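S.cerevisiae chromosome XVI reading frame ORF YPL253c (Saccharomyces cerevisiae, PDB 2O0A) recruits the minus-end-directed motor Kar3 to microtubules and with it cross-links antiparallel microtubules, its C-terminal domain having a motor fold that lacks a nucleotide-binding site. Local coordinates at residues R27-V32 with K263-L268; F94-L99 with F223-L228; H57-N62 with I282-Q287. One frame throughout, in Å; residues are numbered along the deposited sequence.

Contact 1 (R27-V32 with K263-L268)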
loop_
_atom_site.group_PDB
_atom_site.type_symbol
_atom_site.label_atom_id
_atom_site.label_comp_id
_atom_site.label_asym_id
_atom_site.label_seq_id
_atom_site.Cartn_x
_atom_site.Cartn_y
_atom_site.Cartn_z
ATOM N N ARG A 27 3.470 4.120 -9.612
ATOM C CA ARG A 27 2.174 4.477 -9.038
ATOM C C ARG A 27 2.333 5.173 -7.696
ATOM O O ARG A 27 3.006 4.671 -6.791
ATOM C CB ARG A 27 1.313 3.223 -8.865
ATOM C CG ARG A 27 0.711 2.718 -10.140
ATOM C CD ARG A 27 0.101 1.335 -9.950
ATOM N NE ARG A 27 -0.488 0.871 -11.202
ATOM C CZ ARG A 27 0.198 0.299 -12.187
ATOM N NH1 ARG A 27 1.513 0.133 -12.091
ATOM N NH2 ARG A 27 -0.429 -0.095 -13.283
ATOM N N CYS A 28 1.715 6.351 -7.588
ATOM C CA CYS A 28 1.727 7.143 -6.356
ATOM C C CYS A 28 0.405 7.889 -6.244
ATOM O O CYS A 28 0.060 8.734 -7.081
ATOM C CB CYS A 28 2.918 8.090 -6.332
ATOM S SG CYS A 28 3.143 8.950 -4.768
ATOM N N TYR A 29 -0.367 7.519 -5.227
ATOM C CA TYR A 29 -1.703 8.036 -5.027
ATOM C C TYR A 29 -1.773 8.768 -3.713
ATOM O O TYR A 29 -1.152 8.335 -2.756
ATOM C CB TYR A 29 -2.681 6.862 -4.989
ATOM C CG TYR A 29 -2.911 6.248 -6.355
ATOM C CD1 TYR A 29 -4.099 6.489 -7.026
ATOM C CD2 TYR A 29 -1.945 5.425 -6.970
ATOM C CE1 TYR A 29 -4.339 5.933 -8.282
ATOM C CE2 TYR A 29 -2.178 4.866 -8.229
ATOM C CZ TYR A 29 -3.368 5.128 -8.865
ATOM O OH TYR A 29 -3.618 4.581 -10.109
ATOM N N ALA A 30 -2.516 9.875 -3.671
ATOM C CA ALA A 30 -2.738 10.595 -2.416
ATOM C C ALA A 30 -4.150 10.327 -1.938
ATOM O O ALA A 30 -5.107 10.488 -2.700
ATOM C CB ALA A 30 -2.527 12.101 -2.624
ATOM N N TYR A 31 -4.289 9.910 -0.685
ATOM C CA TYR A 31 -5.584 9.638 -0.091
ATOM C C TYR A 31 -5.715 10.665 1.028
ATOM O O TYR A 31 -5.013 10.585 2.034
ATOM C CB TYR A 31 -5.571 8.200 0.431
ATOM C CG TYR A 31 -6.891 7.579 0.824
ATOM C CD1 TYR A 31 -8.122 8.138 0.450
ATOM C CD2 TYR A 31 -6.909 6.379 1.527
ATOM C CE1 TYR A 31 -9.323 7.529 0.815
ATOM C CE2 TYR A 31 -8.086 5.764 1.879
ATOM C CZ TYR A 31 -9.294 6.334 1.519
ATOM O OH TYR A 31 -10.448 5.694 1.914
ATOM N N VAL A 32 -6.599 11.637 0.846
ATOM C CA VAL A 32 -6.483 12.883 1.613
ATOM C C VAL A 32 -7.705 13.178 2.466
ATOM O O VAL A 32 -8.836 12.920 2.038
ATOM C CB VAL A 32 -6.175 14.100 0.685
ATOM C CG1 VAL A 32 -4.926 13.862 -0.167
ATOM C CG2 VAL A 32 -7.383 14.476 -0.175
ATOM N N LYS A 263 5.872 -5.294 -8.601
ATOM C CA LYS A 263 5.097 -4.143 -9.037
ATOM C C LYS A 263 4.709 -3.360 -7.792
ATOM O O LYS A 263 4.321 -3.955 -6.797
ATOM C CB LYS A 263 3.815 -4.557 -9.762
ATOM C CG LYS A 263 4.012 -5.333 -11.054
ATOM C CD LYS A 263 4.483 -4.422 -12.164
ATOM C CE LYS A 263 3.349 -3.639 -12.792
ATOM N NZ LYS A 263 3.864 -2.764 -13.902
ATOM N N SER A 264 4.815 -2.036 -7.871
ATOM C CA SER A 264 4.560 -1.164 -6.709
ATOM C C SER A 264 3.362 -0.231 -6.844
ATOM O O SER A 264 2.982 0.220 -7.928
ATOM C CB SER A 264 5.794 -0.300 -6.378
ATOM O OG SER A 264 6.935 -1.076 -6.062
ATOM N N PHE A 265 2.783 0.086 -5.692
ATOM C CA PHE A 265 1.713 1.068 -5.612
ATOM C C PHE A 265 1.960 1.838 -4.326
ATOM O O PHE A 265 1.788 1.286 -3.231
ATOM C CB PHE A 265 0.372 0.315 -5.544
ATOM C CG PHE A 265 -0.876 1.182 -5.616
ATOM C CD1 PHE A 265 -1.795 0.988 -6.655
ATOM C CD2 PHE A 265 -1.196 2.110 -4.604
ATOM C CE1 PHE A 265 -2.993 1.720 -6.724
ATOM C CE2 PHE A 265 -2.384 2.858 -4.677
ATOM C CZ PHE A 265 -3.286 2.655 -5.737
ATOM N N PHE A 266 2.366 3.106 -4.438
ATOM C CA PHE A 266 2.566 3.926 -3.238
ATOM C C PHE A 266 1.285 4.667 -2.909
ATOM O O PHE A 266 0.664 5.271 -3.781
ATOM C CB PHE A 266 3.715 4.919 -3.448
ATOM C CG PHE A 266 5.077 4.279 -3.423
ATOM C CD1 PHE A 266 5.822 4.253 -2.244
ATOM C CD2 PHE A 266 5.607 3.672 -4.572
ATOM C CE1 PHE A 266 7.098 3.654 -2.225
ATOM C CE2 PHE A 266 6.882 3.070 -4.544
ATOM C CZ PHE A 266 7.616 3.067 -3.378
ATOM N N LEU A 267 0.913 4.626 -1.634
ATOM C CA LEU A 267 -0.278 5.279 -1.138
ATOM C C LEU A 267 0.140 6.251 -0.033
ATOM O O LEU A 267 0.709 5.836 0.978
ATOM C CB LEU A 267 -1.273 4.239 -0.592
ATOM C CG LEU A 267 -2.586 4.833 -0.081
ATOM C CD1 LEU A 267 -3.371 5.543 -1.194
ATOM C CD2 LEU A 267 -3.459 3.751 0.599
ATOM N N LEU A 268 -0.103 7.539 -0.254
ATOM C CA LEU A 268 0.268 8.551 0.736
ATOM C C LEU A 268 -0.985 9.050 1.418
ATOM O O LEU A 268 -1.846 9.650 0.790
ATOM C CB LEU A 268 1.075 9.688 0.096
ATOM C CG LEU A 268 2.571 9.324 -0.009
ATOM C CD1 LEU A 268 2.833 8.171 -0.978
ATOM C CD2 LEU A 268 3.378 10.520 -0.436
HETATM O O HOH W 1 3.676 1.227 -10.319
#

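Contact 2 (F94-L99 with F223-L228)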
loop_
_atom_site.group_PDB
_atom_site.type_symbol
_atom_site.label_atom_id
_atom_site.label_comp_id
_atom_site.label_asym_id
_atom_site.label_seq_id
_atom_site.Cartn_x
_atom_site.Cartn_y
_atom_site.Cartn_z
ATOM N N PHE A 94 3.569 -8.309 -6.292
ATOM C CA PHE A 94 3.224 -6.901 -6.239
ATOM C C PHE A 94 3.081 -6.386 -4.826
ATOM O O PHE A 94 3.124 -7.140 -3.873
ATOM C CB PHE A 94 1.979 -6.592 -7.087
ATOM C CG PHE A 94 0.674 -7.196 -6.587
ATOM C CD1 PHE A 94 -0.363 -6.360 -6.194
ATOM C CD2 PHE A 94 0.455 -8.591 -6.576
ATOM C CE1 PHE A 94 -1.588 -6.866 -5.770
ATOM C CE2 PHE A 94 -0.776 -9.121 -6.171
ATOM C CZ PHE A 94 -1.806 -8.250 -5.757
ATOM N N ASN A 95 2.907 -5.079 -4.705
ATOM C CA ASN A 95 2.856 -4.488 -3.374
ATOM C C ASN A 95 1.924 -3.306 -3.271
ATOM O O ASN A 95 1.462 -2.750 -4.278
ATOM C CB ASN A 95 4.271 -4.131 -2.876
ATOM C CG ASN A 95 4.881 -2.952 -3.600
ATOM O OD1 ASN A 95 4.331 -1.845 -3.608
ATOM N ND2 ASN A 95 6.062 -3.167 -4.196
ATOM N N LEU A 96 1.628 -2.964 -2.016
ATOM C CA LEU A 96 0.985 -1.713 -1.658
ATOM C C LEU A 96 1.815 -1.143 -0.523
ATOM O O LEU A 96 1.923 -1.749 0.540
ATOM C CB LEU A 96 -0.464 -1.972 -1.220
ATOM C CG LEU A 96 -1.243 -0.802 -0.618
ATOM C CD1 LEU A 96 -1.223 0.406 -1.544
ATOM C CD2 LEU A 96 -2.688 -1.202 -0.253
ATOM N N ILE A 97 2.447 0.001 -0.774
ATOM C CA ILE A 97 3.308 0.642 0.221
ATOM C C ILE A 97 2.575 1.880 0.724
ATOM O O ILE A 97 2.417 2.849 -0.022
ATOM C CB ILE A 97 4.690 0.988 -0.378
ATOM C CG1 ILE A 97 5.398 -0.309 -0.770
ATOM C CG2 ILE A 97 5.541 1.798 0.652
ATOM C CD1 ILE A 97 6.611 -0.131 -1.677
ATOM N N SER A 98 2.104 1.808 1.975
ATOM C CA SER A 98 1.237 2.827 2.542
ATOM C C SER A 98 2.000 3.678 3.562
ATOM O O SER A 98 2.547 3.138 4.523
ATOM C CB SER A 98 0.004 2.178 3.178
ATOM O OG SER A 98 -0.862 3.172 3.719
ATOM N N LEU A 99 2.036 4.990 3.313
ATOM C CA LEU A 99 2.668 5.962 4.215
ATOM C C LEU A 99 1.593 6.727 4.957
ATOM O O LEU A 99 0.658 7.277 4.350
ATOM C CB LEU A 99 3.518 6.948 3.398
ATOM C CG LEU A 99 4.900 6.487 2.924
ATOM C CD1 LEU A 99 4.844 5.288 2.012
ATOM C CD2 LEU A 99 5.645 7.627 2.238
ATOM N N PHE A 223 1.881 -10.948 -2.613
ATOM C CA PHE A 223 1.508 -9.552 -2.399
ATOM C C PHE A 223 2.074 -9.072 -1.070
ATOM O O PHE A 223 1.956 -9.772 -0.067
ATOM C CB PHE A 223 -0.020 -9.434 -2.392
ATOM C CG PHE A 223 -0.509 -8.121 -1.840
ATOM C CD1 PHE A 223 -0.251 -6.945 -2.538
ATOM C CD2 PHE A 223 -1.202 -8.062 -0.625
ATOM C CE1 PHE A 223 -0.659 -5.711 -2.046
ATOM C CE2 PHE A 223 -1.630 -6.826 -0.104
ATOM C CZ PHE A 223 -1.358 -5.639 -0.817
ATOM N N TYR A 224 2.664 -7.868 -1.055
ATOM C CA TYR A 224 3.233 -7.304 0.169
ATOM C C TYR A 224 2.563 -5.992 0.483
ATOM O O TYR A 224 2.562 -5.090 -0.355
ATOM C CB TYR A 224 4.746 -7.070 0.032
ATOM C CG TYR A 224 5.498 -8.299 -0.392
ATOM C CD1 TYR A 224 6.147 -9.099 0.554
ATOM C CD2 TYR A 224 5.580 -8.646 -1.744
ATOM C CE1 TYR A 224 6.847 -10.242 0.155
ATOM C CE2 TYR A 224 6.273 -9.791 -2.139
ATOM C CZ TYR A 224 6.893 -10.568 -1.194
ATOM O OH TYR A 224 7.598 -11.691 -1.592
ATOM N N PHE A 225 2.014 -5.890 1.691
ATOM C CA PHE A 225 1.464 -4.635 2.196
ATOM C C PHE A 225 2.432 -4.077 3.221
ATOM O O PHE A 225 2.660 -4.680 4.279
ATOM C CB PHE A 225 0.088 -4.892 2.805
ATOM C CG PHE A 225 -0.555 -3.686 3.435
ATOM C CD1 PHE A 225 -0.701 -2.499 2.736
ATOM C CD2 PHE A 225 -1.085 -3.780 4.719
ATOM C CE1 PHE A 225 -1.335 -1.388 3.319
ATOM C CE2 PHE A 225 -1.728 -2.683 5.309
ATOM C CZ PHE A 225 -1.853 -1.479 4.607
ATOM N N ILE A 226 3.025 -2.938 2.881
ATOM C CA ILE A 226 4.035 -2.307 3.719
ATOM C C ILE A 226 3.394 -1.109 4.415
ATOM O O ILE A 226 2.785 -0.269 3.763
ATOM C CB ILE A 226 5.244 -1.856 2.870
ATOM C CG1 ILE A 226 5.893 -3.052 2.173
ATOM C CG2 ILE A 226 6.226 -1.038 3.728
ATOM C CD1 ILE A 226 6.401 -4.145 3.116
ATOM N N GLU A 227 3.510 -1.048 5.749
ATOM C CA GLU A 227 2.977 0.074 6.507
ATOM C C GLU A 227 4.126 0.876 7.101
ATOM O O GLU A 227 4.899 0.367 7.911
ATOM C CB GLU A 227 2.031 -0.399 7.608
ATOM C CG GLU A 227 0.728 -0.955 7.058
ATOM C CD GLU A 227 -0.138 -1.549 8.153
ATOM O OE1 GLU A 227 0.022 -2.744 8.458
ATOM O OE2 GLU A 227 -0.988 -0.829 8.680
ATOM N N LEU A 228 4.222 2.126 6.682
ATOM C CA LEU A 228 5.152 3.070 7.278
ATOM C C LEU A 228 4.276 4.143 7.906
ATOM O O LEU A 228 3.881 5.077 7.238
ATOM C CB LEU A 228 6.084 3.638 6.212
ATOM C CG LEU A 228 7.067 2.638 5.597
ATOM C CD1 LEU A 228 7.571 3.118 4.272
ATOM C CD2 LEU A 228 8.211 2.347 6.590
#

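Contact 3 (H57-N62 with I282-Q287)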
loop_
_atom_site.group_PDB
_atom_site.type_symbol
_atom_site.label_atom_id
_atom_site.label_comp_id
_atom_site.label_asym_id
_atom_site.label_seq_id
_atom_site.Cartn_x
_atom_site.Cartn_y
_atom_site.Cartn_z
ATOM N N HIS A 57 3.995 25.574 -5.163
ATOM C CA HIS A 57 4.570 24.304 -5.630
ATOM C C HIS A 57 3.487 23.294 -6.005
ATOM O O HIS A 57 2.558 23.063 -5.230
ATOM C CB HIS A 57 5.502 23.685 -4.586
ATOM C CG HIS A 57 6.401 22.624 -5.142
ATOM N ND1 HIS A 57 7.773 22.682 -5.035
ATOM C CD2 HIS A 57 6.125 21.482 -5.819
ATOM C CE1 HIS A 57 8.302 21.621 -5.620
ATOM N NE2 HIS A 57 7.324 20.878 -6.102
ATOM N N VAL A 58 3.639 22.695 -7.183
ATOM C CA VAL A 58 2.700 21.702 -7.721
ATOM C C VAL A 58 3.163 20.264 -7.463
ATOM O O VAL A 58 4.273 19.869 -7.864
ATOM C CB VAL A 58 2.473 21.918 -9.252
ATOM C CG1 VAL A 58 1.532 20.891 -9.814
ATOM C CG2 VAL A 58 1.932 23.327 -9.517
ATOM N N TYR A 59 2.300 19.493 -6.792
ATOM C CA TYR A 59 2.538 18.073 -6.534
ATOM C C TYR A 59 1.473 17.239 -7.233
ATOM O O TYR A 59 0.299 17.338 -6.916
ATOM C CB TYR A 59 2.536 17.783 -5.031
ATOM C CG TYR A 59 3.617 18.515 -4.276
ATOM C CD1 TYR A 59 4.902 18.002 -4.210
ATOM C CD2 TYR A 59 3.346 19.733 -3.634
ATOM C CE1 TYR A 59 5.901 18.671 -3.514
ATOM C CE2 TYR A 59 4.340 20.410 -2.940
ATOM C CZ TYR A 59 5.612 19.872 -2.897
ATOM O OH TYR A 59 6.607 20.521 -2.213
ATOM N N LYS A 60 1.911 16.431 -8.190
ATOM C CA LYS A 60 1.005 15.579 -8.957
ATOM C C LYS A 60 1.026 14.138 -8.445
ATOM O O LYS A 60 2.022 13.680 -7.866
ATOM C CB LYS A 60 1.357 15.616 -10.445
ATOM C CG LYS A 60 1.258 17.008 -11.044
ATOM C CD LYS A 60 1.273 16.960 -12.553
ATOM C CE LYS A 60 2.047 18.137 -13.117
ATOM N NZ LYS A 60 2.462 17.894 -14.526
ATOM N N PHE A 61 -0.089 13.449 -8.681
ATOM C CA PHE A 61 -0.268 12.059 -8.278
ATOM C C PHE A 61 -1.046 11.376 -9.385
ATOM O O PHE A 61 -1.719 12.037 -10.185
ATOM C CB PHE A 61 -1.088 11.994 -6.997
ATOM C CG PHE A 61 -0.380 12.559 -5.793
ATOM C CD1 PHE A 61 0.331 11.726 -4.944
ATOM C CD2 PHE A 61 -0.427 13.923 -5.522
ATOM C CE1 PHE A 61 0.996 12.239 -3.845
ATOM C CE2 PHE A 61 0.239 14.453 -4.418
ATOM C CZ PHE A 61 0.946 13.606 -3.576
ATOM N N ASN A 62 -0.992 10.047 -9.435
ATOM C CA ASN A 62 -1.837 9.366 -10.403
ATOM C C ASN A 62 -3.308 9.712 -10.172
ATOM O O ASN A 62 -4.079 9.907 -11.127
ATOM C CB ASN A 62 -1.571 7.858 -10.385
ATOM C CG ASN A 62 -0.145 7.529 -10.789
ATOM O OD1 ASN A 62 0.642 7.092 -9.973
ATOM N ND2 ASN A 62 0.206 7.807 -12.040
ATOM N N ILE A 282 8.280 13.767 -0.584
ATOM C CA ILE A 282 8.563 12.353 -0.811
ATOM C C ILE A 282 7.808 11.839 -2.026
ATOM O O ILE A 282 8.365 11.088 -2.827
ATOM C CB ILE A 282 8.285 11.529 0.455
ATOM C CG1 ILE A 282 9.274 11.969 1.541
ATOM C CG2 ILE A 282 8.420 10.022 0.174
ATOM C CD1 ILE A 282 9.037 11.396 2.901
ATOM N N SER A 283 6.570 12.298 -2.183
ATOM C CA SER A 283 5.755 11.909 -3.331
ATOM C C SER A 283 6.451 12.270 -4.644
ATOM O O SER A 283 6.358 11.531 -5.627
ATOM C CB SER A 283 4.344 12.509 -3.241
ATOM O OG SER A 283 4.316 13.880 -3.621
ATOM N N GLU A 284 7.162 13.397 -4.664
ATOM C CA GLU A 284 7.917 13.759 -5.874
ATOM C C GLU A 284 9.123 12.843 -6.147
ATOM O O GLU A 284 9.392 12.492 -7.297
ATOM C CB GLU A 284 8.340 15.236 -5.857
ATOM C CG GLU A 284 8.688 15.769 -7.246
ATOM C CD GLU A 284 9.057 17.242 -7.263
ATOM O OE1 GLU A 284 8.417 18.038 -6.542
ATOM O OE2 GLU A 284 9.982 17.608 -8.018
ATOM N N GLU A 285 9.830 12.447 -5.097
ATOM C CA GLU A 285 10.948 11.518 -5.216
ATOM C C GLU A 285 10.503 10.129 -5.678
ATOM O O GLU A 285 11.169 9.489 -6.488
ATOM C CB GLU A 285 11.661 11.385 -3.883
ATOM C CG GLU A 285 12.301 12.656 -3.360
ATOM C CD GLU A 285 12.981 12.388 -2.055
ATOM O OE1 GLU A 285 12.262 12.204 -1.045
ATOM O OE2 GLU A 285 14.231 12.326 -2.036
ATOM N N VAL A 286 9.374 9.666 -5.146
ATOM C CA VAL A 286 8.821 8.380 -5.555
ATOM C C VAL A 286 8.593 8.331 -7.065
ATOM O O VAL A 286 8.942 7.341 -7.719
ATOM C CB VAL A 286 7.499 8.072 -4.799
ATOM C CG1 VAL A 286 6.707 6.934 -5.482
ATOM C CG2 VAL A 286 7.787 7.744 -3.346
ATOM N N GLN A 287 8.035 9.411 -7.605
ATOM C CA GLN A 287 7.590 9.451 -8.998
ATOM C C GLN A 287 8.654 9.923 -9.991
ATOM O O GLN A 287 8.406 9.917 -11.205
ATOM C CB GLN A 287 6.325 10.314 -9.117
ATOM C CG GLN A 287 5.152 9.763 -8.308
ATOM C CD GLN A 287 3.943 10.678 -8.322
ATOM O OE1 GLN A 287 3.082 10.579 -9.202
ATOM N NE2 GLN A 287 3.855 11.558 -7.330
HETATM O O HOH W 2 6.140 18.027 -7.886
HETATM O O HOH W 3 4.097 14.581 -6.230
#

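Contact 1 (R27-V32 with K263-L268)
Water 1 is gripped by three hydrogen bonds: its oxygen accepts from Arg27 N and from Arg27 NH1, in the guanidinium plane, and it donates to Ser264 O at 2.7 Å. It joins the two segments just ahead of a regular parallel ladder in the central sheet of the motor fold. Phe266 N reaches Arg27 O from well above the carbonyl plane, whereas the later donors lie in the carbonyl plane or nearly along the C=O axis, Leu268 N at 2.8 Å from Tyr29 O. Tyr29 N and Tyr31 N donate back to Phe266 O and Leu268 O.

On the sheet face that carries Tyr29 and Phe265, their two rings form an offset stack with planes at 8°. Phe265 has CG anti to its backbone N (chi1 -173°), so its tip swings across and CZ lies 3.3 Å from Tyr29 CD2. Flat rings suit the place, since Phe265 also meets Tyr80 and Tyr83 of helix 72-89. On the other face Cys28 SG meets Leu268 CD1 at 3.9 Å; a small residue fits here because Val286 and Gln287 of helix 276-289 also press on Cys28.

Arg27, extended from CG to NE, lays CD 3.8 Å from Phe265 CD1 and carries NH1 to 4.1 Å from Lys263 NZ. Both form salt bridges to Glu21 of helix 4-23, so that carboxylate probably offsets their mutual repulsion and helps keep Lys263 protonated.

Contact 2 (F94-L99 with F223-L228)
This is a fully buried parallel pairing of two strands in the middle of the central sheet of the kinesin-like motor fold, where strand 94-99 also has strand 265-270 on its other side. Five backbone hydrogen bonds run in an unbroken ladder from Tyr224 N, bound to Phe94 O, to Leu228 N, which meets Ser98 O at 2.9 Å almost along the C=O axis.

One face packs against helices 72-89 and 105-116, a layer filled by the large rings of Phe94, Phe223 and Phe225. Phe94 has CG in the crowded position between backbone N and carbonyl carbon (chi1 67°), which lets its ring present a face to Phe223: CD1 of Phe223 lies 3.5 Å from Phe94 CE1, and CB of Phe223 makes a CH-pi contact over the same ring. The two rings are oblique, at 42°. Leu96 and Phe225 lie side by side, with Leu96 CG 3.8 Å from Phe225 CD1. Glu227, on this face too, forms a salt bridge with Arg108.

On the opposite face, Ile97 CG1 rests 4.0 Å from Ile226 CB, both residues beta-branched and suited to extended backbone. Asn95, on the same face, turns its amide away from 223-228: OD1 accepts from Phe265 N, and ND2 is hydrogen-bonded to Thr262 OG1 and Ser264 OG, pinning the polar group inside the core. Further along, the methyl groups Leu99 CD1 and Leu228 CD1 stand 4.2 Å apart.

Contact 3 (H57-N62 with I282-Q287)
A single amide nitrogen, Gln287 NE2, ties a strand to a helix by donating twice: to Lys60 O at 2.9 Å, in the plane of that carbonyl, and to Ser283 O of its own helix at 3.0 Å, from above the carbonyl plane. An extended chain beyond CG lets glutamine span the distance, and the two bonds fix the rotation of its amide. Lys60 O is held a second time by water 3, which also donates to Ser283 OG; that hydroxyl is also hydrogen-bonded to Leu280 O.

The strand belongs to the small antiparallel sheet 41-44, 49-52 and 58-60 of the motor fold, and helix 276-289 is the last helix of the modelled chain. The ring of Phe61, which also touches Cys28 and Ala30 of the central sheet, packs on the helix with CE1 3.4 Å from Ser283 CB; the short side chain of Ser283 lets the ring come close.

His57 NE2 donates to the syn lone pair of Glu284 OE1 at 3.1 Å and 144°; the carboxylate would tend to favour a protonated imidazole. Water 2 donates to Val58 O at 2.6 Å and weakly to the same Glu284 oxygen. Tyr59 OH sits over the centre of the His57 ring.

From the N terminus, strand 27-32 comes first and residues 57-62 soon after; both find these partners more than 200 residues later. Contact 2 is the first to close, when strand 221-228 returns to 94-99. Strand 265-270 then closes contact 1, and helix 276-289 closes contact 3. Contacts 1 and 3 therefore cross, while contact 2 lies within the loops of both. Strand 265-270 is wedged between 27-32 and 94-99, and Leu267 N and O probably bond to Ile97 O and Leu99 N, merging contacts 1 and 2. Asn62 OD1 accepts from Cys28 N and Gln287 CG packs on Cys28 CB, so contact 3 joins the central sheet to both the small antiparallel sheet and helix 276-289.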